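ABC transporter (Caldanaerobius, PDB 4G68) probably serves as the extracellular solute-binding component of an ABC transporter, capturing sugars released from xylan for uptake by this thermophilic bacterium. Local coordinates at residues Gln118-Leu123 against Asn142-Gly147; Leu212-Val217 against Pro303-Gly308. All blocks are in the same frame, centred on the assembly; numbering follows the deposited sequence.

Contact 1: Gln118-Leu123 against Asn142-Gly147; sequences QLDSYL and NGKIYG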
loop_
_atom_site.group_PDB
_atom_site.type_symbol
_atom_site.label_atom_id
_atom_site.label_comp_id
_atom_site.label_asym_id
_atom_site.label_seq_id
_atom_site.Cartn_x
_atom_site.Cartn_y
_atom_site.Cartn_z
ATOM N N GLN C 118 -17.276 13.823 11.208
ATOM C CA GLN C 118 -17.722 12.544 11.795
ATOM C C GLN C 118 -18.918 11.976 11.026
ATOM O O GLN C 118 -19.892 12.696 10.704
ATOM C CB GLN C 118 -18.115 12.744 13.250
ATOM C CG GLN C 118 -18.328 11.457 14.032
ATOM C CD GLN C 118 -19.118 11.692 15.304
ATOM O OE1 GLN C 118 -19.038 12.789 15.901
ATOM N NE2 GLN C 118 -19.899 10.680 15.730
ATOM N N LEU C 119 -18.865 10.691 10.727
ATOM C CA LEU C 119 -19.829 10.122 9.806
ATOM C C LEU C 119 -20.846 9.162 10.431
ATOM O O LEU C 119 -21.722 8.679 9.687
ATOM C CB LEU C 119 -19.103 9.426 8.638
ATOM C CG LEU C 119 -18.128 10.226 7.763
ATOM C CD1 LEU C 119 -17.568 9.375 6.610
ATOM C CD2 LEU C 119 -18.765 11.506 7.221
ATOM N N ASP C 120 -20.812 8.934 11.758
ATOM C CA ASP C 120 -21.692 7.895 12.343
ATOM C C ASP C 120 -23.164 8.180 12.107
ATOM O O ASP C 120 -23.981 7.240 11.991
ATOM C CB ASP C 120 -21.450 7.712 13.830
ATOM C CG ASP C 120 -20.053 7.281 14.102
ATOM O OD1 ASP C 120 -19.805 6.042 14.260
ATOM O OD2 ASP C 120 -19.205 8.199 14.037
ATOM N N SER C 121 -23.513 9.470 12.033
ATOM C CA SER C 121 -24.918 9.856 11.790
ATOM C C SER C 121 -25.370 9.506 10.367
ATOM O O SER C 121 -26.587 9.452 10.113
ATOM C CB SER C 121 -25.188 11.348 12.065
ATOM O OG SER C 121 -24.470 12.174 11.156
ATOM N N TYR C 122 -24.413 9.330 9.458
ATOM C CA TYR C 122 -24.735 8.955 8.068
ATOM C C TYR C 122 -24.538 7.465 7.776
ATOM O O TYR C 122 -24.621 7.051 6.623
ATOM C CB TYR C 122 -23.956 9.731 7.041
ATOM C CG TYR C 122 -24.004 11.239 7.102
ATOM C CD1 TYR C 122 -24.932 11.976 6.295
ATOM C CD2 TYR C 122 -23.082 11.940 7.883
ATOM C CE1 TYR C 122 -24.949 13.349 6.317
ATOM C CE2 TYR C 122 -23.080 13.333 7.918
ATOM C CZ TYR C 122 -24.014 14.023 7.154
ATOM O OH TYR C 122 -23.975 15.374 7.191
ATOM N N LEU C 123 -24.324 6.654 8.819
ATOM C CA LEU C 123 -24.031 5.243 8.635
ATOM C C LEU C 123 -25.062 4.308 9.276
ATOM O O LEU C 123 -24.787 3.127 9.527
ATOM C CB LEU C 123 -22.594 4.909 9.108
ATOM C CG LEU C 123 -21.479 5.698 8.432
ATOM C CD1 LEU C 123 -20.113 5.319 9.002
ATOM C CD2 LEU C 123 -21.557 5.477 6.929
ATOM N N ASN C 142 -11.407 7.189 18.465
ATOM C CA ASN C 142 -12.160 7.482 19.672
ATOM C C ASN C 142 -13.615 6.999 19.508
ATOM O O ASN C 142 -14.540 7.695 19.883
ATOM C CB ASN C 142 -12.121 8.984 19.926
ATOM C CG ASN C 142 -10.708 9.524 19.949
ATOM O OD1 ASN C 142 -9.931 9.209 20.858
ATOM N ND2 ASN C 142 -10.353 10.334 18.934
ATOM N N GLY C 143 -13.805 5.798 18.965
ATOM C CA GLY C 143 -15.156 5.169 18.964
ATOM C C GLY C 143 -16.102 5.735 17.910
ATOM O O GLY C 143 -17.279 5.378 17.860
ATOM N N LYS C 144 -15.593 6.637 17.065
ATOM C CA LYS C 144 -16.403 7.346 16.090
ATOM C C LYS C 144 -15.812 7.120 14.718
ATOM O O LYS C 144 -14.601 6.879 14.604
ATOM C CB LYS C 144 -16.416 8.842 16.429
ATOM C CG LYS C 144 -17.108 9.141 17.761
ATOM C CD LYS C 144 -16.926 10.584 18.224
ATOM C CE LYS C 144 -15.496 10.860 18.684
ATOM N NZ LYS C 144 -15.200 10.339 20.051
ATOM N N ILE C 145 -16.650 7.206 13.682
ATOM C CA ILE C 145 -16.201 6.919 12.336
ATOM C C ILE C 145 -15.928 8.247 11.628
ATOM O O ILE C 145 -16.779 9.168 11.663
ATOM C CB ILE C 145 -17.272 6.206 11.495
ATOM C CG1 ILE C 145 -17.792 4.943 12.187
ATOM C CG2 ILE C 145 -16.772 5.994 10.051
ATOM C CD1 ILE C 145 -16.968 3.739 11.982
ATOM N N TYR C 146 -14.780 8.315 10.948
ATOM C CA TYR C 146 -14.363 9.518 10.191
ATOM C C TYR C 146 -14.073 9.362 8.675
ATOM O O TYR C 146 -13.555 10.308 8.045
ATOM C CB TYR C 146 -13.106 10.148 10.845
ATOM C CG TYR C 146 -13.427 10.797 12.159
ATOM C CD1 TYR C 146 -13.909 12.108 12.202
ATOM C CD2 TYR C 146 -13.324 10.082 13.344
ATOM C CE1 TYR C 146 -14.234 12.693 13.410
ATOM C CE2 TYR C 146 -13.633 10.657 14.557
ATOM C CZ TYR C 146 -14.075 11.962 14.592
ATOM O OH TYR C 146 -14.391 12.571 15.799
ATOM N N GLY C 147 -14.431 8.223 8.082
ATOM C CA GLY C 147 -14.133 7.993 6.680
ATOM C C GLY C 147 -14.959 6.828 6.139
ATOM O O GLY C 147 -15.481 6.032 6.914
#

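Contact 2: Leu212-Val217 against Pro303-Gly308; sequences LREGGV and PTIEGG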
loop_
_atom_site.group_PDB
_atom_site.type_symbol
_atom_site.label_atom_id
_atom_site.label_comp_id
_atom_site.label_asym_id
_atom_site.label_seq_id
_atom_site.Cartn_x
_atom_site.Cartn_y
_atom_site.Cartn_z
ATOM N N LEU C 212 8.302 -8.129 10.191
ATOM C CA LEU C 212 7.089 -8.978 10.555
ATOM C C LEU C 212 7.377 -10.458 10.576
ATOM O O LEU C 212 6.929 -11.216 11.489
ATOM C CB LEU C 212 5.933 -8.657 9.653
ATOM C CG LEU C 212 4.506 -9.140 9.823
ATOM C CD1 LEU C 212 3.754 -8.784 8.544
ATOM C CD2 LEU C 212 4.373 -10.619 9.950
ATOM N N ARG C 213 8.197 -10.896 9.620
ATOM C CA ARG C 213 8.634 -12.273 9.630
ATOM C C ARG C 213 9.571 -12.601 10.807
ATOM O O ARG C 213 9.430 -13.678 11.372
ATOM C CB ARG C 213 9.280 -12.630 8.317
ATOM C CG ARG C 213 8.264 -12.620 7.209
ATOM C CD ARG C 213 7.641 -13.940 7.060
ATOM N NE ARG C 213 6.825 -14.024 5.827
ATOM C CZ ARG C 213 5.517 -13.741 5.750
ATOM N NH1 ARG C 213 4.859 -13.362 6.851
ATOM N NH2 ARG C 213 4.854 -13.905 4.586
ATOM N N GLU C 214 10.475 -11.680 11.178
ATOM C CA GLU C 214 11.479 -11.929 12.274
ATOM C C GLU C 214 10.868 -11.925 13.679
ATOM O O GLU C 214 11.216 -12.753 14.551
ATOM C CB GLU C 214 12.626 -10.919 12.268
ATOM C CG GLU C 214 13.571 -10.895 11.044
ATOM C CD GLU C 214 14.630 -12.001 11.061
ATOM O OE1 GLU C 214 14.364 -13.101 11.613
ATOM O OE2 GLU C 214 15.721 -11.792 10.468
ATOM N N GLY C 215 9.969 -10.981 13.910
ATOM C CA GLY C 215 9.464 -10.690 15.269
ATOM C C GLY C 215 8.010 -11.079 15.519
ATOM O O GLY C 215 7.614 -11.186 16.670
ATOM N N GLY C 216 7.227 -11.292 14.451
ATOM C CA GLY C 216 5.767 -11.452 14.519
ATOM C C GLY C 216 4.963 -10.162 14.660
ATOM O O GLY C 216 5.545 -9.114 14.887
ATOM N N VAL C 217 3.608 -10.258 14.558
ATOM C CA VAL C 217 2.735 -9.093 14.518
ATOM C C VAL C 217 2.697 -8.275 15.805
ATOM O O VAL C 217 2.515 -7.024 15.759
ATOM C CB VAL C 217 1.299 -9.383 13.967
ATOM C CG1 VAL C 217 0.479 -10.296 14.857
ATOM C CG2 VAL C 217 0.588 -8.083 13.626
ATOM N N PRO C 303 8.481 -14.950 1.522
ATOM C CA PRO C 303 8.990 -16.196 2.045
ATOM C C PRO C 303 9.090 -16.237 3.583
ATOM O O PRO C 303 9.153 -15.184 4.274
ATOM C CB PRO C 303 10.410 -16.268 1.456
ATOM C CG PRO C 303 10.363 -15.540 0.172
ATOM C CD PRO C 303 9.303 -14.488 0.362
ATOM N N THR C 304 9.086 -17.466 4.101
ATOM C CA THR C 304 9.389 -17.720 5.487
ATOM C C THR C 304 10.828 -17.424 5.840
ATOM O O THR C 304 11.717 -17.502 4.997
ATOM C CB THR C 304 9.102 -19.183 5.807
ATOM O OG1 THR C 304 9.861 -20.000 4.913
ATOM C CG2 THR C 304 7.613 -19.469 5.562
ATOM N N ILE C 305 11.051 -17.105 7.103
ATOM C CA ILE C 305 12.399 -16.798 7.604
ATOM C C ILE C 305 12.690 -17.739 8.751
ATOM O O ILE C 305 11.967 -17.702 9.757
ATOM C CB ILE C 305 12.548 -15.309 7.987
ATOM C CG1 ILE C 305 12.337 -14.469 6.700
ATOM C CG2 ILE C 305 13.896 -15.047 8.662
ATOM C CD1 ILE C 305 12.051 -13.019 6.956
ATOM N N GLU C 306 13.709 -18.605 8.557
ATOM C CA GLU C 306 14.100 -19.609 9.542
ATOM C C GLU C 306 14.415 -18.923 10.862
ATOM O O GLU C 306 15.131 -17.938 10.884
ATOM C CB GLU C 306 15.332 -20.373 9.056
ATOM C CG GLU C 306 15.715 -21.601 9.911
ATOM C CD GLU C 306 16.786 -22.443 9.219
ATOM O OE1 GLU C 306 16.460 -23.514 8.678
ATOM O OE2 GLU C 306 17.935 -22.002 9.142
ATOM N N GLY C 307 13.858 -19.406 11.962
ATOM C CA GLY C 307 14.242 -18.818 13.243
ATOM C C GLY C 307 13.383 -17.623 13.651
ATOM O O GLY C 307 13.409 -17.202 14.833
ATOM N N GLY C 308 12.635 -17.070 12.685
ATOM C CA GLY C 308 11.694 -15.981 12.941
ATOM C C GLY C 308 10.455 -16.389 13.746
ATOM O O GLY C 308 9.973 -17.544 13.696
#

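Contact 1: Gln118-Leu123 against Asn142-Gly147
OD2 of D120 is gripped by two N-H groups, one from each segment. The backbone N of I145 gives it a nearly straight bond of 2.8 Å, received on the syn lone pair, the side of the other carboxylate oxygen. The amide NE2 of Q118 reaches the same OD2 at 3.1 Å from above the carboxylate plane, while the oxygen lies close to the amide's own plane. CG of D120, beside its own backbone N (chi1 -61°), stands next to the N of I145, and the two side chains cross at about a right angle. I145 in turn offers its carbonyl: N of L119 bonds to O of I145 at 2.7 Å, with an N-H...O angle of 172°. Thus both backbone polar groups of I145 are taken up by 118-123, in a bridge of one main-chain bond and one side-chain bond. Q118 runs out extended, CG anti to its backbone N (chi1 -169°), and its amide lies against the aliphatic part of K144, CD to CD 3.8 Å. K144 then bends, and its NZ bonds to O of N142, two residues back. Among the apolar contacts, CG2 of I145 meets CD1 of L123 at 3.6 Å, and the methyl CD1 of L119 packs against the backbone of G147, whose buried N finds no partner in the model. CE1 of Y146 comes within 3.8 Å of CA of Q118. The 3-10 turn at 120-121 is joined to the start of strand 144-160, which pairs with the short strand 140-141, while L119 and Y122 pack against helix 332-353 through V336.

Contact 2: Leu212-Val217 against Pro303-Gly308
R213 reaches from the last turn of helix 201-215 to the main chain of P303, while a type II beta turn, I305 to G308, lies against the helix end. NE of R213 donates to O of P303 at 3.0 Å; the bond is bent, 142° at the hydrogen. The oxygen sits at the edge of the guanidinium, almost in its plane, yet the donor stands well above the plane of the carbonyl. A bend at chi2 (-90°) swings CD toward that carbonyl. On the next residue, E214, the carboxylate comes against the isoleucine, OE1 lying 3.6 Å from CG2 of I305, and the two side chains cross at about a right angle. CA of G308 lies 3.6 Å from O of R213 in a CA-H...O contact, and a CB on G308 would clash with that oxygen. Further out, NH1 of R213 bonds to O of E314 and NH2 to O of F302, so NE, NH1 and NH2 each donate to a main-chain carbonyl. An alanine in place of R213 would probably leave these carbonyls without their donor and open a gap beside P303. OE2 of E214 is paired in a salt bridge with K241 of helix 233-248, whose side chain also touches I305. Backbone bonds of R213 with G310 and of E214 with K309 hold the helix end to the chain just after the turn. The turn itself is closed by N of G308 bonding to O of I305 at 3.1 Å.

How the contacts relate
The centres of contacts 1 and 2 lie about 36 Å apart, their nearest atoms about 20 Å, and contact 1 closes along the chain before contact 2 opens. They share no segment, but strand 144-160 of contact 1 pairs in the central sheet with strands 297-300 and 317-325, which flank the loop of contact 2. Contact 1 is partly buried and joins a loop to a strand start; there a carboxylate accepts backbone and amide N-H groups. The residues of contact 2 are mostly buried, although it covers less surface; it joins a helix end to a turn, and a guanidinium donates to carbonyls. G308 packs its backbone on the helix end, and I305 lies against E214, where contact 1 pairs leucine with isoleucine.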